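Local coordinates for protein beta-galactosidase (Bacillus circulans subsp. alkalophilus, PDB 3TTY) that hydrolyses terminal beta-galactosyl residues from beta-galactosides, binding galactose in the pocket of a TIM-barrel glycoside hydrolase domain, at residues D615-V619 with F631-N636; P283-M289 with V427-D432. Numbering follows the deposited sequence.

Interaction 1 of 2, residues D615-V619 with F631-N636; sequences DGVEV and FVMNHN
The most unusual feature is a His-carboxylate hydrogen bond lying over one face of a beta hairpin: His635 NE2 donates to Glu618 OE1 at 2.9 Å, from just beyond the end of strand 627-634 to the second residue of strand 617-624. The hairpin formed by these strands makes one side of the small antiparallel sheet of the C-terminal domain. Axes of the short strands 617-619 and 631-634 run 4.5 Å apart at 164°. Val617 faces Asn634 and Val619 faces Val632 as non-hydrogen-bonded pairs (CA to CA 4.3 and 4.7 Å); between them Glu618 and Met633 form the hydrogen-bonded pair, Glu618 N to Met633 O 2.7 Å and Met633 N to Glu618 O 2.8 Å. His635 N to Gly616 O, 2.9 Å, extends the ladder. Gly616 sits at phi 88°, psi 4°, where a CB would be jammed against Asp615 O and lie 2.9 Å from Asn636 ND2. Val617, Val619, Val632 and Asn634 share one face; Val617 CG1 meets Val632 CG1 at 3.7 Å, and Met640 and Phe642 pack there too. On the opposite face Glu618 (chi1 and chi2 t) and Met633 (m, t, m) touch, CD to CE 3.5 Å, beneath helix 326-336 of the barrel domain; Glu618 OE2 is also hydrogen-bonded to His337, and OE1 to Gln333. The strand of Asn634 ends in an Asx turn, its OD1 accepting from Asn636 N at 2.9 Å. The Asn636 amide closes the open end: ND2 donates to Asn634 OD1 at 2.7 Å and to Asp615 O at 3.0 Å.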
ATOM      1  N   ASP A 615     -21.396   3.102  33.134  1.00 27.62           N
ATOM      2  CA  ASP A 615     -20.553   2.779  31.994  1.00 29.68           C
ATOM      3  C   ASP A 615     -19.225   3.514  32.101  1.00 33.55           C
ATOM      4  O   ASP A 615     -19.191   4.714  32.367  1.00 30.98           O
ATOM      5  CB  ASP A 615     -21.242   3.144  30.672  1.00 32.18           C
ATOM      6  CG  ASP A 615     -22.472   2.292  30.394  1.00 42.87           C
ATOM      7  OD1 ASP A 615     -22.705   1.314  31.144  1.00 36.34           O
ATOM      8  OD2 ASP A 615     -23.202   2.597  29.420  1.00 48.91           O
ATOM      9  N   GLY A 616     -18.133   2.785  31.900  1.00 30.95           N
ATOM     10  CA  GLY A 616     -16.816   3.386  31.893  1.00 27.31           C
ATOM     11  C   GLY A 616     -16.186   3.462  33.265  1.00 26.07           C
ATOM     12  O   GLY A 616     -15.112   4.022  33.425  1.00 26.31           O
ATOM     13  N   VAL A 617     -16.863   2.911  34.263  1.00 25.31           N
ATOM     14  CA  VAL A 617     -16.287   2.845  35.593  1.00 26.60           C
ATOM     15  C   VAL A 617     -15.852   1.411  35.832  1.00 26.93           C
ATOM     16  O   VAL A 617     -16.660   0.538  36.153  1.00 25.12           O
ATOM     17  CB  VAL A 617     -17.275   3.297  36.687  1.00 28.81           C
ATOM     18  CG1 VAL A 617     -16.677   3.062  38.082  1.00 22.46           C
ATOM     19  CG2 VAL A 617     -17.649   4.760  36.484  1.00 30.39           C
ATOM     20  N   GLU A 618     -14.565   1.170  35.660  1.00 23.64           N
ATOM     21  CA  GLU A 618     -14.038  -0.174  35.737  1.00 23.70           C
ATOM     22  C   GLU A 618     -13.803  -0.600  37.178  1.00 24.80           C
ATOM     23  O   GLU A 618     -13.256   0.156  37.987  1.00 22.24           O
ATOM     24  CB  GLU A 618     -12.742  -0.259  34.938  1.00 22.30           C
ATOM     25  CG  GLU A 618     -11.987  -1.559  35.116  1.00 22.76           C
ATOM     26  CD  GLU A 618     -10.652  -1.527  34.413  1.00 22.91           C
ATOM     27  OE1 GLU A 618     -10.326  -0.482  33.809  1.00 23.18           O
ATOM     28  OE2 GLU A 618      -9.925  -2.536  34.480  1.00 23.72           O
ATOM     29  N   VAL A 619     -14.227  -1.814  37.503  1.00 21.20           N
ATOM     30  CA  VAL A 619     -13.908  -2.367  38.803  1.00 22.32           C
ATOM     31  C   VAL A 619     -13.171  -3.702  38.682  1.00 23.06           C
ATOM     32  O   VAL A 619     -13.602  -4.593  37.953  1.00 21.47           O
ATOM     33  CB  VAL A 619     -15.166  -2.542  39.662  1.00 21.57           C
ATOM     34  CG1 VAL A 619     -14.779  -2.995  41.061  1.00 20.47           C
ATOM     35  CG2 VAL A 619     -15.956  -1.241  39.711  1.00 24.11           C
ATOM     36  N   PHE A 631     -10.379  -2.072  43.036  1.00 22.13           N
ATOM     37  CA  PHE A 631      -9.874  -0.945  42.279  1.00 23.72           C
ATOM     38  C   PHE A 631     -11.002  -0.357  41.447  1.00 26.06           C
ATOM     39  O   PHE A 631     -11.512  -1.000  40.528  1.00 30.19           O
ATOM     40  CB  PHE A 631      -8.696  -1.378  41.400  1.00 20.94           C
ATOM     41  CG  PHE A 631      -7.464  -1.754  42.188  1.00 23.55           C
ATOM     42  CD1 PHE A 631      -6.374  -0.893  42.259  1.00 20.74           C
ATOM     43  CD2 PHE A 631      -7.402  -2.961  42.867  1.00 21.91           C
ATOM     44  CE1 PHE A 631      -5.253  -1.227  42.996  1.00 19.29           C
ATOM     45  CE2 PHE A 631      -6.276  -3.308  43.599  1.00 24.98           C
ATOM     46  CZ  PHE A 631      -5.196  -2.436  43.666  1.00 24.81           C
ATOM     47  N   VAL A 632     -11.411   0.862  41.785  1.00 24.98           N
ATOM     48  CA  VAL A 632     -12.475   1.528  41.054  1.00 24.11           C
ATOM     49  C   VAL A 632     -11.880   2.639  40.221  1.00 27.05           C
ATOM     50  O   VAL A 632     -11.172   3.503  40.735  1.00 28.58           O
ATOM     51  CB  VAL A 632     -13.530   2.124  41.981  1.00 27.40           C
ATOM     52  CG1 VAL A 632     -14.690   2.676  41.162  1.00 22.55           C
ATOM     53  CG2 VAL A 632     -14.008   1.077  42.967  1.00 30.42           C
ATOM     54  N   MET A 633     -12.168   2.608  38.925  1.00 28.50           N
ATOM     55  CA  MET A 633     -11.479   3.470  37.984  1.00 21.87           C
ATOM     56  C   MET A 633     -12.462   4.083  37.021  1.00 25.78           C
ATOM     57  O   MET A 633     -13.093   3.392  36.227  1.00 30.13           O
ATOM     58  CB  MET A 633     -10.377   2.688  37.283  1.00 22.28           C
ATOM     59  CG  MET A 633      -9.365   2.156  38.310  1.00 25.45           C
ATOM     60  SD  MET A 633      -8.336   0.794  37.779  1.00 30.61           S
ATOM     61  CE  MET A 633      -9.541  -0.523  37.574  1.00 22.89           C
ATOM     62  N   ASN A 634     -12.602   5.397  37.117  1.00 24.40           N
ATOM     63  CA  ASN A 634     -13.555   6.116  36.297  1.00 29.97           C
ATOM     64  C   ASN A 634     -12.892   6.667  35.058  1.00 29.62           C
ATOM     65  O   ASN A 634     -12.201   7.670  35.133  1.00 29.45           O
ATOM     66  CB  ASN A 634     -14.177   7.263  37.093  1.00 26.76           C
ATOM     67  CG  ASN A 634     -15.202   8.028  36.294  1.00 32.78           C
ATOM     68  OD1 ASN A 634     -15.588   7.611  35.194  1.00 30.53           O
ATOM     69  ND2 ASN A 634     -15.661   9.155  36.839  1.00 31.30           N
ATOM     70  N   HIS A 635     -13.113   6.020  33.920  1.00 27.43           N
ATOM     71  CA  HIS A 635     -12.539   6.471  32.656  1.00 27.69           C
ATOM     72  C   HIS A 635     -13.274   7.665  32.033  1.00 29.89           C
ATOM     73  O   HIS A 635     -12.765   8.294  31.100  1.00 25.51           O
ATOM     74  CB  HIS A 635     -12.476   5.306  31.661  1.00 30.16           C
ATOM     75  CG  HIS A 635     -11.641   4.153  32.135  1.00 27.99           C
ATOM     76  ND1 HIS A 635     -10.265   4.156  32.066  1.00 26.14           N
ATOM     77  CD2 HIS A 635     -11.988   2.963  32.679  1.00 25.66           C
ATOM     78  CE1 HIS A 635      -9.799   3.019  32.552  1.00 24.94           C
ATOM     79  NE2 HIS A 635     -10.823   2.277  32.931  1.00 24.96           N
ATOM     80  N   ASN A 636     -14.465   7.973  32.545  1.00 30.67           N
ATOM     81  CA  ASN A 636     -15.257   9.093  32.025  1.00 30.74           C
ATOM     82  C   ASN A 636     -14.648  10.453  32.352  1.00 29.93           C
ATOM     83  O   ASN A 636     -13.972  10.611  33.369  1.00 29.60           O
ATOM     84  CB  ASN A 636     -16.690   9.045  32.559  1.00 26.44           C
ATOM     85  CG  ASN A 636     -17.369   7.732  32.282  1.00 28.80           C
ATOM     86  OD1 ASN A 636     -17.916   7.522  31.200  1.00 29.77           O
ATOM     87  ND2 ASN A 636     -17.349   6.838  33.261  1.00 29.32           N
TER

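Interaction 2 of 2, residues P283-M289 with V427-D432; sequences PFSFTAM and VHKYYD
At the apolar centre, Met289 (chi t, t, p) lies over the Tyr431 ring, which stands at chi1 t: its CG is 3.7 Å from the ring centroid, 14° off the normal, a CH-pi contact, while SD adds an oblique Met-aromatic contact at 4.5 Å from that centroid. Met289 CE reaches His428 CB at 3.8 Å, and Met289 SD reaches Val427 CG1 at 4.1 Å. Met443 of strand 441-444 packs against this cluster. Both segments are helical, 284-289 after the N-cap Pro283 and 427-432 throughout; their axes cross at 100°, 9.8 Å apart, with Ser285 CA 5.8 Å from Asp432 CA. Further out, the edge of Phe286 meets the face of His428, T-shaped, centroids 5.9 Å apart and planes at 74°. At the polar edge, Ser285 OG (chi1 p) accepts from His428 NE2 at 2.7 Å and donates to Asp432 OD1 at 2.6 Å; Lys436 makes a salt bridge with Asp432. This is near-perpendicular helix packing, joining a TIM-barrel helix to the trimerisation domain.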
ATOM      1  N   PRO A 283      -9.205   0.875  23.107  1.00 21.43           N
ATOM      2  CA  PRO A 283     -10.250   0.551  24.088  1.00 24.62           C
ATOM      3  C   PRO A 283      -9.684   0.291  25.487  1.00 23.50           C
ATOM      4  O   PRO A 283      -8.753  -0.506  25.656  1.00 25.02           O
ATOM      5  CB  PRO A 283     -10.881  -0.721  23.519  1.00 21.75           C
ATOM      6  CG  PRO A 283     -10.610  -0.649  22.054  1.00 23.14           C
ATOM      7  CD  PRO A 283      -9.269   0.014  21.916  1.00 25.25           C
ATOM      8  N   PHE A 284     -10.249   0.955  26.488  1.00 20.75           N
ATOM      9  CA  PHE A 284      -9.760   0.803  27.863  1.00 23.49           C
ATOM     10  C   PHE A 284      -9.828  -0.657  28.331  1.00 25.97           C
ATOM     11  O   PHE A 284      -8.958  -1.111  29.084  1.00 26.88           O
ATOM     12  CB  PHE A 284     -10.513   1.738  28.821  1.00 21.40           C
ATOM     13  CG  PHE A 284     -10.664   3.148  28.292  1.00 29.27           C
ATOM     14  CD1 PHE A 284     -11.864   3.833  28.427  1.00 22.26           C
ATOM     15  CD2 PHE A 284      -9.602   3.783  27.645  1.00 22.88           C
ATOM     16  CE1 PHE A 284     -12.000   5.123  27.942  1.00 24.92           C
ATOM     17  CE2 PHE A 284      -9.732   5.078  27.148  1.00 24.28           C
ATOM     18  CZ  PHE A 284     -10.929   5.748  27.299  1.00 27.91           C
ATOM     19  N   SER A 285     -10.848  -1.386  27.874  1.00 22.65           N
ATOM     20  CA  SER A 285     -11.007  -2.795  28.237  1.00 21.95           C
ATOM     21  C   SER A 285      -9.931  -3.650  27.566  1.00 24.36           C
ATOM     22  O   SER A 285      -9.579  -4.725  28.061  1.00 21.73           O
ATOM     23  CB  SER A 285     -12.399  -3.303  27.858  1.00 20.10           C
ATOM     24  OG  SER A 285     -12.619  -3.212  26.461  1.00 17.88           O
ATOM     25  N   PHE A 286      -9.407  -3.166  26.443  1.00 22.16           N
ATOM     26  CA  PHE A 286      -8.301  -3.850  25.804  1.00 21.52           C
ATOM     27  C   PHE A 286      -7.002  -3.738  26.599  1.00 21.42           C
ATOM     28  O   PHE A 286      -6.318  -4.742  26.807  1.00 20.48           O
ATOM     29  CB  PHE A 286      -8.064  -3.380  24.363  1.00 21.49           C
ATOM     30  CG  PHE A 286      -6.929  -4.104  23.698  1.00 24.75           C
ATOM     31  CD1 PHE A 286      -7.134  -5.345  23.112  1.00 25.41           C
ATOM     32  CD2 PHE A 286      -5.648  -3.578  23.709  1.00 24.41           C
ATOM     33  CE1 PHE A 286      -6.082  -6.039  22.525  1.00 26.44           C
ATOM     34  CE2 PHE A 286      -4.592  -4.264  23.118  1.00 27.70           C
ATOM     35  CZ  PHE A 286      -4.812  -5.499  22.529  1.00 25.56           C
ATOM     36  N   THR A 287      -6.632  -2.538  27.038  1.00 21.13           N
ATOM     37  CA  THR A 287      -5.396  -2.463  27.810  1.00 20.04           C
ATOM     38  C   THR A 287      -5.546  -3.218  29.142  1.00 17.35           C
ATOM     39  O   THR A 287      -4.587  -3.799  29.643  1.00 20.02           O
ATOM     40  CB  THR A 287      -4.760  -1.021  27.918  1.00 22.19           C
ATOM     41  OG1 THR A 287      -4.637  -0.610  29.292  1.00 23.44           O
ATOM     42  CG2 THR A 287      -5.524  -0.006  27.132  1.00 16.75           C
ATOM     43  N   ALA A 288      -6.759  -3.275  29.680  1.00 18.19           N
ATOM     44  CA  ALA A 288      -7.012  -4.115  30.852  1.00 19.36           C
ATOM     45  C   ALA A 288      -6.784  -5.603  30.519  1.00 23.93           C
ATOM     46  O   ALA A 288      -6.172  -6.354  31.291  1.00 22.85           O
ATOM     47  CB  ALA A 288      -8.435  -3.894  31.374  1.00 21.55           C
ATOM     48  N   MET A 289      -7.282  -6.027  29.363  1.00 22.26           N
ATOM     49  CA  MET A 289      -7.078  -7.398  28.913  1.00 22.41           C
ATOM     50  C   MET A 289      -5.582  -7.719  28.756  1.00 21.18           C
ATOM     51  O   MET A 289      -5.148  -8.837  29.054  1.00 18.55           O
ATOM     52  CB  MET A 289      -7.844  -7.668  27.605  1.00 21.23           C
ATOM     53  CG  MET A 289      -7.930  -9.149  27.243  1.00 20.82           C
ATOM     54  SD  MET A 289      -8.779  -9.485  25.692  1.00 20.53           S
ATOM     55  CE  MET A 289      -7.833  -8.472  24.554  1.00 25.01           C
ATOM     56  N   VAL A 427     -11.500 -12.532  20.840  1.00 18.85           N
ATOM     57  CA  VAL A 427     -11.206 -12.794  22.246  1.00 18.44           C
ATOM     58  C   VAL A 427     -11.635 -11.587  23.090  1.00 21.70           C
ATOM     59  O   VAL A 427     -12.247 -11.742  24.147  1.00 19.23           O
ATOM     60  CB  VAL A 427      -9.711 -13.138  22.499  1.00 18.73           C
ATOM     61  CG1 VAL A 427      -9.415 -13.159  23.995  1.00 20.12           C
ATOM     62  CG2 VAL A 427      -9.346 -14.490  21.891  1.00 20.68           C
ATOM     63  N   HIS A 428     -11.334 -10.386  22.600  1.00 19.04           N
ATOM     64  CA  HIS A 428     -11.704  -9.155  23.288  1.00 19.53           C
ATOM     65  C   HIS A 428     -13.222  -8.925  23.392  1.00 21.71           C
ATOM     66  O   HIS A 428     -13.695  -8.372  24.382  1.00 24.11           O
ATOM     67  CB  HIS A 428     -11.016  -7.940  22.643  1.00 21.79           C
ATOM     68  CG  HIS A 428     -11.381  -6.631  23.276  1.00 28.37           C
ATOM     69  ND1 HIS A 428     -12.059  -5.638  22.601  1.00 22.88           N
ATOM     70  CD2 HIS A 428     -11.173  -6.158  24.532  1.00 20.68           C
ATOM     71  CE1 HIS A 428     -12.254  -4.612  23.410  1.00 24.69           C
ATOM     72  NE2 HIS A 428     -11.724  -4.905  24.586  1.00 24.79           N
ATOM     73  N   LYS A 429     -13.988  -9.337  22.388  1.00 20.69           N
ATOM     74  CA  LYS A 429     -15.443  -9.151  22.458  1.00 20.64           C
ATOM     75  C   LYS A 429     -15.994  -9.845  23.694  1.00 22.47           C
ATOM     76  O   LYS A 429     -16.922  -9.347  24.334  1.00 21.16           O
ATOM     77  CB  LYS A 429     -16.149  -9.676  21.208  1.00 18.78           C
ATOM     78  CG  LYS A 429     -15.927  -8.835  19.968  1.00 22.39           C
ATOM     79  CD  LYS A 429     -16.521  -9.508  18.743  1.00 20.46           C
ATOM     80  CE  LYS A 429     -16.386  -8.610  17.527  1.00 20.45           C
ATOM     81  NZ  LYS A 429     -16.664  -9.337  16.280  1.00 17.50           N
ATOM     82  N   TYR A 430     -15.415 -10.995  24.032  1.00 21.84           N
ATOM     83  CA  TYR A 430     -15.874 -11.752  25.193  1.00 22.61           C
ATOM     84  C   TYR A 430     -15.339 -11.135  26.476  1.00 23.55           C
ATOM     85  O   TYR A 430     -16.053 -11.045  27.477  1.00 25.04           O
ATOM     86  CB  TYR A 430     -15.491 -13.239  25.081  1.00 18.28           C
ATOM     87  CG  TYR A 430     -16.444 -14.012  24.189  1.00 21.63           C
ATOM     88  CD1 TYR A 430     -17.561 -14.659  24.719  1.00 22.63           C
ATOM     89  CD2 TYR A 430     -16.257 -14.057  22.818  1.00 17.59           C
ATOM     90  CE1 TYR A 430     -18.453 -15.337  23.897  1.00 18.53           C
ATOM     91  CE2 TYR A 430     -17.135 -14.732  21.999  1.00 18.22           C
ATOM     92  CZ  TYR A 430     -18.227 -15.376  22.539  1.00 21.04           C
ATOM     93  OH  TYR A 430     -19.097 -16.047  21.703  1.00 16.47           O
ATOM     94  N   TYR A 431     -14.083 -10.702  26.445  1.00 20.72           N
ATOM     95  CA  TYR A 431     -13.485 -10.062  27.611  1.00 23.06           C
ATOM     96  C   TYR A 431     -14.194  -8.742  27.964  1.00 22.17           C
ATOM     97  O   TYR A 431     -14.474  -8.482  29.123  1.00 19.65           O
ATOM     98  CB  TYR A 431     -11.992  -9.830  27.401  1.00 20.12           C
ATOM     99  CG  TYR A 431     -11.289  -9.324  28.642  1.00 25.88           C
ATOM    100  CD1 TYR A 431     -10.770 -10.213  29.580  1.00 25.07           C
ATOM    101  CD2 TYR A 431     -11.152  -7.957  28.886  1.00 21.35           C
ATOM    102  CE1 TYR A 431     -10.121  -9.757  30.716  1.00 23.24           C
ATOM    103  CE2 TYR A 431     -10.504  -7.495  30.019  1.00 20.78           C
ATOM    104  CZ  TYR A 431      -9.997  -8.395  30.931  1.00 21.55           C
ATOM    105  OH  TYR A 431      -9.366  -7.944  32.058  1.00 22.44           O
ATOM    106  N   ASP A 432     -14.473  -7.931  26.947  1.00 22.51           N
ATOM    107  CA  ASP A 432     -15.198  -6.672  27.087  1.00 20.67           C
ATOM    108  C   ASP A 432     -16.509  -6.905  27.826  1.00 25.39           C
ATOM    109  O   ASP A 432     -16.800  -6.245  28.822  1.00 25.99           O
ATOM    110  CB  ASP A 432     -15.488  -6.110  25.697  1.00 21.64           C
ATOM    111  CG  ASP A 432     -15.787  -4.620  25.702  1.00 28.74           C
ATOM    112  OD1 ASP A 432     -15.148  -3.873  26.474  1.00 27.19           O
ATOM    113  OD2 ASP A 432     -16.658  -4.190  24.906  1.00 30.80           O
TER

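From the N terminus, six barrel strands are built before the chain reaches helix 284-296, just after strand 273-275. Interaction 2 closes when helix 423-435 of the trimerisation domain returns to it, 138 residues on, so the intervening loop holds the last two barrel strands and the domain junction. Interaction 1 comes later and is local, its segments only 12 residues apart within the C-terminal hairpin; the two are in series, neither nested nor crossed. Yet they touch, with centres about 14 Å apart: the Phe284 and His635 rings stack, Phe284 CD1 packs 3.6 Å from His635 CB, and Ala288 CB lies 3.7 Å from Glu618 OE2. Helix 284-296 thus meets both later domains.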